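Local coordinates for periplasmic cell division protein (SufI) (Aquifex aeolicus, PDB 6SYY) that is a multicopper oxidase of the laccase-like family that probably oxidises its substrates with copper ions as redox centres, at residues A[263-268]-A[316-321]; A[270-275]-A[303-308]. All coordinates share one frame; numbering follows the deposited sequence.

Contact 1 of 2, residues A[263-268]-A[316-321]; sequences LALLRG and IKLYNF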
ATOM      1  N   LEU A 263     -14.443  -2.751   4.056  1.00 24.22           N
ATOM      2  CA  LEU A 263     -14.734  -1.680   5.005  1.00 20.04           C
ATOM      3  C   LEU A 263     -16.039  -0.976   4.665  1.00 30.61           C
ATOM      4  O   LEU A 263     -16.269  -0.607   3.509  1.00 26.60           O
ATOM      5  CB  LEU A 263     -13.598  -0.660   5.021  1.00 19.33           C
ATOM      6  CG  LEU A 263     -12.214  -1.230   5.300  1.00 30.93           C
ATOM      7  CD1 LEU A 263     -11.192  -0.131   5.175  1.00 23.53           C
ATOM      8  CD2 LEU A 263     -12.165  -1.864   6.683  1.00 21.36           C
ATOM      9  N   ALA A 264     -16.878  -0.770   5.681  1.00 31.76           N
ATOM     10  CA  ALA A 264     -18.092   0.025   5.560  1.00 22.12           C
ATOM     11  C   ALA A 264     -18.178   0.980   6.743  1.00 45.84           C
ATOM     12  O   ALA A 264     -17.471   0.828   7.742  1.00 34.92           O
ATOM     13  CB  ALA A 264     -19.352  -0.854   5.497  1.00 23.86           C
ATOM     14  N   LEU A 265     -19.049   1.981   6.614  1.00 30.66           N
ATOM     15  CA  LEU A 265     -19.313   2.951   7.672  1.00 31.30           C
ATOM     16  C   LEU A 265     -20.745   2.751   8.146  1.00 23.59           C
ATOM     17  O   LEU A 265     -21.695   3.018   7.404  1.00 40.40           O
ATOM     18  CB  LEU A 265     -19.084   4.377   7.179  1.00 24.81           C
ATOM     19  CG  LEU A 265     -17.612   4.710   6.931  1.00 36.06           C
ATOM     20  CD1 LEU A 265     -17.460   6.008   6.157  1.00 23.56           C
ATOM     21  CD2 LEU A 265     -16.869   4.782   8.256  1.00 33.48           C
ATOM     22  N   LEU A 266     -20.898   2.270   9.372  1.00 32.06           N
ATOM     23  CA  LEU A 266     -22.206   1.972   9.935  1.00 39.77           C
ATOM     24  C   LEU A 266     -22.640   3.127  10.827  1.00 47.45           C
ATOM     25  O   LEU A 266     -21.918   3.512  11.753  1.00 32.99           O
ATOM     26  CB  LEU A 266     -22.179   0.663  10.721  1.00 26.83           C
ATOM     27  CG  LEU A 266     -21.668  -0.535   9.923  1.00 34.79           C
ATOM     28  CD1 LEU A 266     -21.833  -1.818  10.719  1.00 28.04           C
ATOM     29  CD2 LEU A 266     -22.396  -0.625   8.591  1.00 33.52           C
ATOM     30  N   ARG A 267     -23.807   3.686  10.529  1.00 27.17           N
ATOM     31  CA  ARG A 267     -24.445   4.721  11.334  1.00 27.74           C
ATOM     32  C   ARG A 267     -25.752   4.107  11.825  1.00 48.67           C
ATOM     33  O   ARG A 267     -26.780   4.192  11.148  1.00 46.99           O
ATOM     34  CB  ARG A 267     -24.668   5.993  10.522  1.00 31.37           C
ATOM     35  CG  ARG A 267     -25.443   7.083  11.240  1.00 31.77           C
ATOM     36  CD  ARG A 267     -25.621   8.299  10.340  1.00 41.14           C
ATOM     37  NE  ARG A 267     -26.309   9.397  11.010  1.00 64.27           N
ATOM     38  CZ  ARG A 267     -27.483   9.887  10.629  1.00 48.56           C
ATOM     39  NH1 ARG A 267     -28.100   9.380   9.571  1.00 61.75           N
ATOM     40  NH2 ARG A 267     -28.036  10.891  11.299  1.00 41.11           N
ATOM     41  N   GLY A 268     -25.706   3.468  12.991  1.00 60.95           N
ATOM     42  CA  GLY A 268     -26.852   2.728  13.472  1.00 43.31           C
ATOM     43  C   GLY A 268     -27.196   1.564  12.565  1.00 66.37           C
ATOM     44  O   GLY A 268     -26.351   0.697  12.308  1.00 49.01           O
ATOM     45  N   ILE A 316     -20.182   6.616  14.347  1.00 33.97           N
ATOM     46  CA  ILE A 316     -20.103   5.907  13.077  1.00 37.39           C
ATOM     47  C   ILE A 316     -18.997   4.873  13.203  1.00 32.80           C
ATOM     48  O   ILE A 316     -17.854   5.216  13.528  1.00 40.67           O
ATOM     49  CB  ILE A 316     -19.853   6.864  11.904  1.00 34.90           C
ATOM     50  CG1 ILE A 316     -21.125   7.654  11.579  1.00 40.43           C
ATOM     51  CG2 ILE A 316     -19.409   6.095  10.675  1.00 32.03           C
ATOM     52  CD1 ILE A 316     -21.346   8.858  12.435  1.00 43.12           C
ATOM     53  N   LYS A 317     -19.338   3.609  12.966  1.00 32.39           N
ATOM     54  CA  LYS A 317     -18.403   2.500  13.114  1.00 31.62           C
ATOM     55  C   LYS A 317     -17.783   2.177  11.761  1.00 22.93           C
ATOM     56  O   LYS A 317     -18.491   1.777  10.831  1.00 35.97           O
ATOM     57  CB  LYS A 317     -19.102   1.265  13.686  1.00 27.21           C
ATOM     58  CG  LYS A 317     -19.514   1.384  15.152  1.00 37.98           C
ATOM     59  CD  LYS A 317     -20.360   0.192  15.613  1.00 52.86           C
ATOM     60  CE  LYS A 317     -21.679   0.107  14.849  1.00 96.29           C
ATOM     61  NZ  LYS A 317     -22.600  -0.940  15.380  1.00 59.80           N
ATOM     62  N   LEU A 318     -16.469   2.364  11.650  1.00 22.39           N
ATOM     63  CA  LEU A 318     -15.724   1.815  10.520  1.00 25.56           C
ATOM     64  C   LEU A 318     -15.614   0.312  10.719  1.00 27.98           C
ATOM     65  O   LEU A 318     -14.846  -0.159  11.566  1.00 31.22           O
ATOM     66  CB  LEU A 318     -14.345   2.452  10.406  1.00 32.44           C
ATOM     67  CG  LEU A 318     -13.476   1.778   9.341  1.00 32.47           C
ATOM     68  CD1 LEU A 318     -14.030   2.054   7.955  1.00 21.59           C
ATOM     69  CD2 LEU A 318     -12.028   2.214   9.445  1.00 27.99           C
ATOM     70  N   TYR A 319     -16.387  -0.444   9.951  1.00 27.78           N
ATOM     71  CA  TYR A 319     -16.618  -1.851  10.223  1.00 34.12           C
ATOM     72  C   TYR A 319     -16.071  -2.709   9.092  1.00 31.46           C
ATOM     73  O   TYR A 319     -16.183  -2.350   7.917  1.00 36.44           O
ATOM     74  CB  TYR A 319     -18.109  -2.120  10.407  1.00 24.10           C
ATOM     75  CG  TYR A 319     -18.398  -3.441  11.058  1.00 30.16           C
ATOM     76  CD1 TYR A 319     -18.349  -3.581  12.443  1.00 25.97           C
ATOM     77  CD2 TYR A 319     -18.724  -4.554  10.294  1.00 40.98           C
ATOM     78  CE1 TYR A 319     -18.615  -4.795  13.044  1.00 28.61           C
ATOM     79  CE2 TYR A 319     -18.992  -5.772  10.886  1.00 59.67           C
ATOM     80  CZ  TYR A 319     -18.936  -5.888  12.258  1.00 50.71           C
ATOM     81  OH  TYR A 319     -19.204  -7.105  12.838  1.00 69.24           O
ATOM     82  N   ASN A 320     -15.477  -3.842   9.459  1.00 31.28           N
ATOM     83  CA  ASN A 320     -14.962  -4.808   8.501  1.00 23.82           C
ATOM     84  C   ASN A 320     -15.938  -5.969   8.402  1.00 24.87           C
ATOM     85  O   ASN A 320     -16.204  -6.646   9.400  1.00 38.31           O
ATOM     86  CB  ASN A 320     -13.580  -5.317   8.910  1.00 25.48           C
ATOM     87  CG  ASN A 320     -13.034  -6.344   7.937  1.00 29.31           C
ATOM     88  OD1 ASN A 320     -12.604  -6.002   6.838  1.00 32.68           O
ATOM     89  ND2 ASN A 320     -13.059  -7.607   8.335  1.00 35.75           N
ATOM     90  N   PHE A 321     -16.466  -6.189   7.213  1.00 29.37           N
ATOM     91  CA  PHE A 321     -17.349  -7.304   6.916  1.00 25.90           C
ATOM     92  C   PHE A 321     -16.552  -8.459   6.332  1.00 33.34           C
ATOM     93  O   PHE A 321     -15.402  -8.280   5.921  1.00 36.03           O
ATOM     94  CB  PHE A 321     -18.441  -6.861   5.939  1.00 25.79           C
ATOM     95  CG  PHE A 321     -19.492  -5.992   6.567  1.00 35.52           C
ATOM     96  CD1 PHE A 321     -20.498  -6.553   7.342  1.00 53.83           C
ATOM     97  CD2 PHE A 321     -19.478  -4.618   6.387  1.00 37.61           C
ATOM     98  CE1 PHE A 321     -21.469  -5.761   7.925  1.00 31.24           C
ATOM     99  CE2 PHE A 321     -20.449  -3.821   6.968  1.00 45.38           C
ATOM    100  CZ  PHE A 321     -21.444  -4.393   7.737  1.00 39.03           C
TER
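A264 and Y319 face each other as a hydrogen-bonded antiparallel pair, with A264 N giving to Y319 O and Y319 N giving back to A264 O, the latter at 2.8 Å and nearly straight (174°). Two residues along, L266 and K317 repeat the pair of hydrogen bonds, L266 N to K317 O at 2.9 Å. Between these pairs sits the non-hydrogen-bonded pair L265 and L318, where the strands come nearer and L265 CA approaches K317 O to 3.5 Å in a CA-H...O contact.

On the face carrying A264, L266, K317 and Y319, L266 lies against both Y319 and F321. Its CD1 is 3.7 Å from Y319 CB, and the tip of the same leucine points at the tip of F321. A264 CB meets the edge of the F321 ring close to its plane, 3.5 Å from CE2. A chi1 of -164° sets Y319 CG anti to the backbone N; the ring edge meets the F321 face, Y319 CD2 standing 3.6 Å above the centre of the F321 ring in an inclined edge-to-face contact. R271 makes a cation-pi contact with F321.

The other face, with L263, L265 and L318, is mostly aliphatic. L265 CD2 fits between I316 CG2, at 3.7 Å, and L318 CD1. N320, also on this face, turns OD1 to the backbone N of R262. Further out, R267 carries its guanidinium away to a salt bridge with D314. I316 and L318 bond through their backbones to strand 361-370. This regular antiparallel ladder is part of the beta framework of a cupredoxin-like domain, away from the copper sites.

Contact 2 of 2, residues A[270-275]-A[303-308]; sequences QRMRFW and ILVDFR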
ATOM      1  N   GLN A 270     -28.212   1.739   9.150  1.00 51.15           N
ATOM      2  CA  GLN A 270     -27.839   1.864   7.751  1.00 55.35           C
ATOM      3  C   GLN A 270     -26.325   1.966   7.567  1.00 53.36           C
ATOM      4  O   GLN A 270     -25.566   2.252   8.500  1.00 38.78           O
ATOM      5  CB  GLN A 270     -28.533   3.080   7.135  1.00 67.51           C
ATOM      6  CG  GLN A 270     -30.054   2.957   7.095  1.00 96.88           C
ATOM      7  CD  GLN A 270     -30.743   4.270   6.771  1.00112.08           C
ATOM      8  OE1 GLN A 270     -30.093   5.305   6.622  1.00116.03           O
ATOM      9  NE2 GLN A 270     -32.070   4.235   6.667  1.00 85.00           N
ATOM     10  N   ARG A 271     -25.894   1.697   6.334  1.00 58.58           N
ATOM     11  CA  ARG A 271     -24.534   1.968   5.889  1.00 35.26           C
ATOM     12  C   ARG A 271     -24.470   3.387   5.344  1.00 53.83           C
ATOM     13  O   ARG A 271     -25.275   3.764   4.487  1.00 61.99           O
ATOM     14  CB  ARG A 271     -24.099   0.985   4.800  1.00 39.32           C
ATOM     15  CG  ARG A 271     -24.034  -0.478   5.200  1.00 30.52           C
ATOM     16  CD  ARG A 271     -23.455  -1.287   4.052  1.00 37.62           C
ATOM     17  NE  ARG A 271     -23.156  -2.667   4.416  1.00 60.03           N
ATOM     18  CZ  ARG A 271     -22.372  -3.467   3.699  1.00 52.81           C
ATOM     19  NH1 ARG A 271     -21.807  -3.014   2.588  1.00 43.45           N
ATOM     20  NH2 ARG A 271     -22.146  -4.715   4.091  1.00 42.77           N
ATOM     21  N   MET A 272     -23.516   4.168   5.836  1.00 30.66           N
ATOM     22  CA  MET A 272     -23.348   5.526   5.343  1.00 50.87           C
ATOM     23  C   MET A 272     -22.659   5.518   3.983  1.00 44.32           C
ATOM     24  O   MET A 272     -21.818   4.663   3.691  1.00 35.91           O
ATOM     25  CB  MET A 272     -22.542   6.364   6.337  1.00 24.10           C
ATOM     26  CG  MET A 272     -22.377   7.818   5.930  1.00 64.70           C
ATOM     27  SD  MET A 272     -21.548   8.779   7.197  1.00 44.80           S
ATOM     28  CE  MET A 272     -22.670   8.515   8.549  1.00 49.35           C
ATOM     29  N   ARG A 273     -23.032   6.475   3.141  1.00 25.85           N
ATOM     30  CA  ARG A 273     -22.359   6.643   1.864  1.00 32.75           C
ATOM     31  C   ARG A 273     -21.013   7.340   2.040  1.00 29.61           C
ATOM     32  O   ARG A 273     -20.791   8.093   2.994  1.00 28.69           O
ATOM     33  CB  ARG A 273     -23.229   7.442   0.892  1.00 28.54           C
ATOM     34  CG  ARG A 273     -23.654   8.833   1.368  1.00 34.35           C
ATOM     35  CD  ARG A 273     -23.875   9.727   0.154  1.00 55.64           C
ATOM     36  NE  ARG A 273     -24.738  10.889   0.361  1.00 35.34           N
ATOM     37  CZ  ARG A 273     -24.426  11.940   1.109  1.00 26.83           C
ATOM     38  NH1 ARG A 273     -23.282  11.975   1.773  1.00100.72           N
ATOM     39  NH2 ARG A 273     -25.263  12.959   1.207  1.00 33.71           N
ATOM     40  N   PHE A 274     -20.111   7.069   1.105  1.00 26.09           N
ATOM     41  CA  PHE A 274     -18.841   7.776   0.996  1.00 27.87           C
ATOM     42  C   PHE A 274     -18.341   7.594  -0.432  1.00 34.21           C
ATOM     43  O   PHE A 274     -18.953   6.884  -1.236  1.00 36.30           O
ATOM     44  CB  PHE A 274     -17.827   7.298   2.045  1.00 20.37           C
ATOM     45  CG  PHE A 274     -17.525   5.831   1.987  1.00 21.54           C
ATOM     46  CD1 PHE A 274     -16.347   5.376   1.413  1.00 27.05           C
ATOM     47  CD2 PHE A 274     -18.406   4.902   2.524  1.00 37.00           C
ATOM     48  CE1 PHE A 274     -16.054   4.025   1.363  1.00 30.25           C
ATOM     49  CE2 PHE A 274     -18.120   3.546   2.478  1.00 26.66           C
ATOM     50  CZ  PHE A 274     -16.941   3.108   1.894  1.00 46.62           C
ATOM     51  N   TRP A 275     -17.225   8.249  -0.751  1.00 23.62           N
ATOM     52  CA  TRP A 275     -16.746   8.325  -2.124  1.00 24.62           C
ATOM     53  C   TRP A 275     -15.294   7.888  -2.224  1.00 32.88           C
ATOM     54  O   TRP A 275     -14.437   8.403  -1.503  1.00 24.13           O
ATOM     55  CB  TRP A 275     -16.880   9.743  -2.673  1.00 31.20           C
ATOM     56  CG  TRP A 275     -18.286  10.205  -2.787  1.00 39.18           C
ATOM     57  CD1 TRP A 275     -19.061  10.196  -3.907  1.00 27.73           C
ATOM     58  CD2 TRP A 275     -19.093  10.753  -1.742  1.00 33.20           C
ATOM     59  NE1 TRP A 275     -20.306  10.705  -3.625  1.00 25.11           N
ATOM     60  CE2 TRP A 275     -20.351  11.054  -2.300  1.00 29.26           C
ATOM     61  CE3 TRP A 275     -18.877  11.012  -0.384  1.00 30.37           C
ATOM     62  CZ2 TRP A 275     -21.385  11.605  -1.554  1.00 27.45           C
ATOM     63  CZ3 TRP A 275     -19.903  11.561   0.355  1.00 25.67           C
ATOM     64  CH2 TRP A 275     -21.140  11.855  -0.234  1.00 22.97           C
ATOM     65  N   ILE A 303     -10.625   8.021   0.322  1.00 27.97           N
ATOM     66  CA  ILE A 303     -12.067   8.213   0.366  1.00 31.71           C
ATOM     67  C   ILE A 303     -12.397   9.575   0.955  1.00 28.57           C
ATOM     68  O   ILE A 303     -11.629  10.144   1.737  1.00 24.22           O
ATOM     69  CB  ILE A 303     -12.792   7.108   1.168  1.00 39.16           C
ATOM     70  CG1 ILE A 303     -12.372   7.149   2.641  1.00 23.58           C
ATOM     71  CG2 ILE A 303     -12.557   5.738   0.527  1.00 31.11           C
ATOM     72  CD1 ILE A 303     -13.235   6.293   3.554  1.00 18.45           C
ATOM     73  N   LEU A 304     -13.555  10.100   0.554  1.00 34.54           N
ATOM     74  CA  LEU A 304     -14.177  11.264   1.171  1.00 28.89           C
ATOM     75  C   LEU A 304     -15.405  10.804   1.940  1.00 25.66           C
ATOM     76  O   LEU A 304     -16.229  10.054   1.407  1.00 23.53           O
ATOM     77  CB  LEU A 304     -14.582  12.311   0.129  1.00 34.38           C
ATOM     78  CG  LEU A 304     -13.513  13.097  -0.638  1.00 27.15           C
ATOM     79  CD1 LEU A 304     -14.171  14.051  -1.623  1.00 24.50           C
ATOM     80  CD2 LEU A 304     -12.580  13.851   0.300  1.00 27.48           C
ATOM     81  N   VAL A 305     -15.517  11.239   3.189  1.00 27.67           N
ATOM     82  CA  VAL A 305     -16.658  10.921   4.038  1.00 27.01           C
ATOM     83  C   VAL A 305     -17.267  12.238   4.495  1.00 38.28           C
ATOM     84  O   VAL A 305     -16.573  13.076   5.085  1.00 27.44           O
ATOM     85  CB  VAL A 305     -16.261  10.053   5.241  1.00 25.04           C
ATOM     86  CG1 VAL A 305     -17.490   9.683   6.050  1.00 28.27           C
ATOM     87  CG2 VAL A 305     -15.541   8.804   4.774  1.00 29.71           C
ATOM     88  N   ASP A 306     -18.553  12.425   4.215  1.00 24.99           N
ATOM     89  CA  ASP A 306     -19.246  13.663   4.563  1.00 23.45           C
ATOM     90  C   ASP A 306     -19.992  13.414   5.867  1.00 32.69           C
ATOM     91  O   ASP A 306     -21.121  12.924   5.878  1.00 30.89           O
ATOM     92  CB  ASP A 306     -20.178  14.102   3.442  1.00 27.35           C
ATOM     93  CG  ASP A 306     -20.646  15.538   3.605  1.00 33.95           C
ATOM     94  OD1 ASP A 306     -20.555  16.065   4.730  1.00 46.44           O
ATOM     95  OD2 ASP A 306     -21.103  16.140   2.612  1.00 34.66           O
ATOM     96  N   PHE A 307     -19.354  13.765   6.980  1.00 24.17           N
ATOM     97  CA  PHE A 307     -20.001  13.567   8.268  1.00 24.89           C
ATOM     98  C   PHE A 307     -21.148  14.540   8.512  1.00 39.70           C
ATOM     99  O   PHE A 307     -21.813  14.434   9.549  1.00 34.27           O
ATOM    100  CB  PHE A 307     -18.966  13.656   9.394  1.00 23.41           C
ATOM    101  CG  PHE A 307     -18.071  12.454   9.482  1.00 31.98           C
ATOM    102  CD1 PHE A 307     -18.553  11.251   9.976  1.00 26.44           C
ATOM    103  CD2 PHE A 307     -16.747  12.520   9.067  1.00 31.62           C
ATOM    104  CE1 PHE A 307     -17.730  10.131  10.053  1.00 30.75           C
ATOM    105  CE2 PHE A 307     -15.920  11.404   9.140  1.00 28.07           C
ATOM    106  CZ  PHE A 307     -16.412  10.210   9.632  1.00 25.77           C
ATOM    107  N   ARG A 308     -21.414  15.473   7.592  1.00 31.82           N
ATOM    108  CA  ARG A 308     -22.655  16.237   7.665  1.00 40.15           C
ATOM    109  C   ARG A 308     -23.878  15.351   7.460  1.00 26.70           C
ATOM    110  O   ARG A 308     -24.988  15.758   7.820  1.00 30.87           O
ATOM    111  CB  ARG A 308     -22.652  17.367   6.637  1.00 26.18           C
ATOM    112  CG  ARG A 308     -21.590  18.417   6.886  1.00 39.06           C
ATOM    113  CD  ARG A 308     -21.526  19.444   5.767  1.00 31.48           C
ATOM    114  NE  ARG A 308     -21.097  18.854   4.502  1.00 26.01           N
ATOM    115  CZ  ARG A 308     -20.914  19.543   3.380  1.00 43.60           C
ATOM    116  NH1 ARG A 308     -21.118  20.855   3.365  1.00 33.88           N
ATOM    117  NH2 ARG A 308     -20.526  18.925   2.272  1.00 31.78           N
TER
HETATM  118  O   HOH W   1     -20.666  10.369   3.811  1.00 29.69           O
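A short antiparallel bridge joins 270-275 to 303-308 in the cupredoxin-like beta framework, and an Asx turn follows it at the end of the second strand. W275 and L304 form the hydrogen-bonded pair: W275 N gives to L304 O at 3.0 Å, and L304 N returns a bond to W275 O at 2.8 Å. L304 O is also met by the edge of the indole, W275 CE3 standing 3.3 Å away near the ring plane.

F274 turns to the buried side. Its CG sits between the backbone N and the carbonyl carbon (chi1 58°), and the ring crosses I303 at a slant, F274 CD1 lying 3.9 Å from I303 CD1. F274 CB packs on V305 CG2.

Beyond V305 the backbones part, and a water accepts from D306 N at 3.0 Å. D306 CB lies 4.0 Å from W275 CZ3, and the carboxylate is taken by R308, side-on: NE reaches the syn lone pair of D306 OD1 at 2.9 Å, almost in the guanidinium plane, while NH2 binds OD2. R308 N also gives to OD1, making the Asx turn as the chain enters its 3-10 segment. R273 runs beside D306 but forms its salt bridge with D309.

Strand 247-254 bonds to the far edge of 300-306, through I303 to F250 and V305 to Y248. F274 pairs through its backbone with V290 of strand 282-290 and packs against L265 of strand 261-267.

In the fold
Contact 2 lies within the chain interval spanned by contact 1: strands 261-267 and 270-279 come in succession, and 300-306 and 315-321 follow later. The centres are about 10 Å apart and on the same side of the chain's centre, and strands 261-267 and 270-279 are direct neighbours. M272 joins the two contacts: its N lies 2.7 Å from L265 O, a probable hydrogen bond, and its CE packs on both R267 and I316. The two contacts thus join neighbouring strands in one cupredoxin-like domain, remote from the copper-binding histidines.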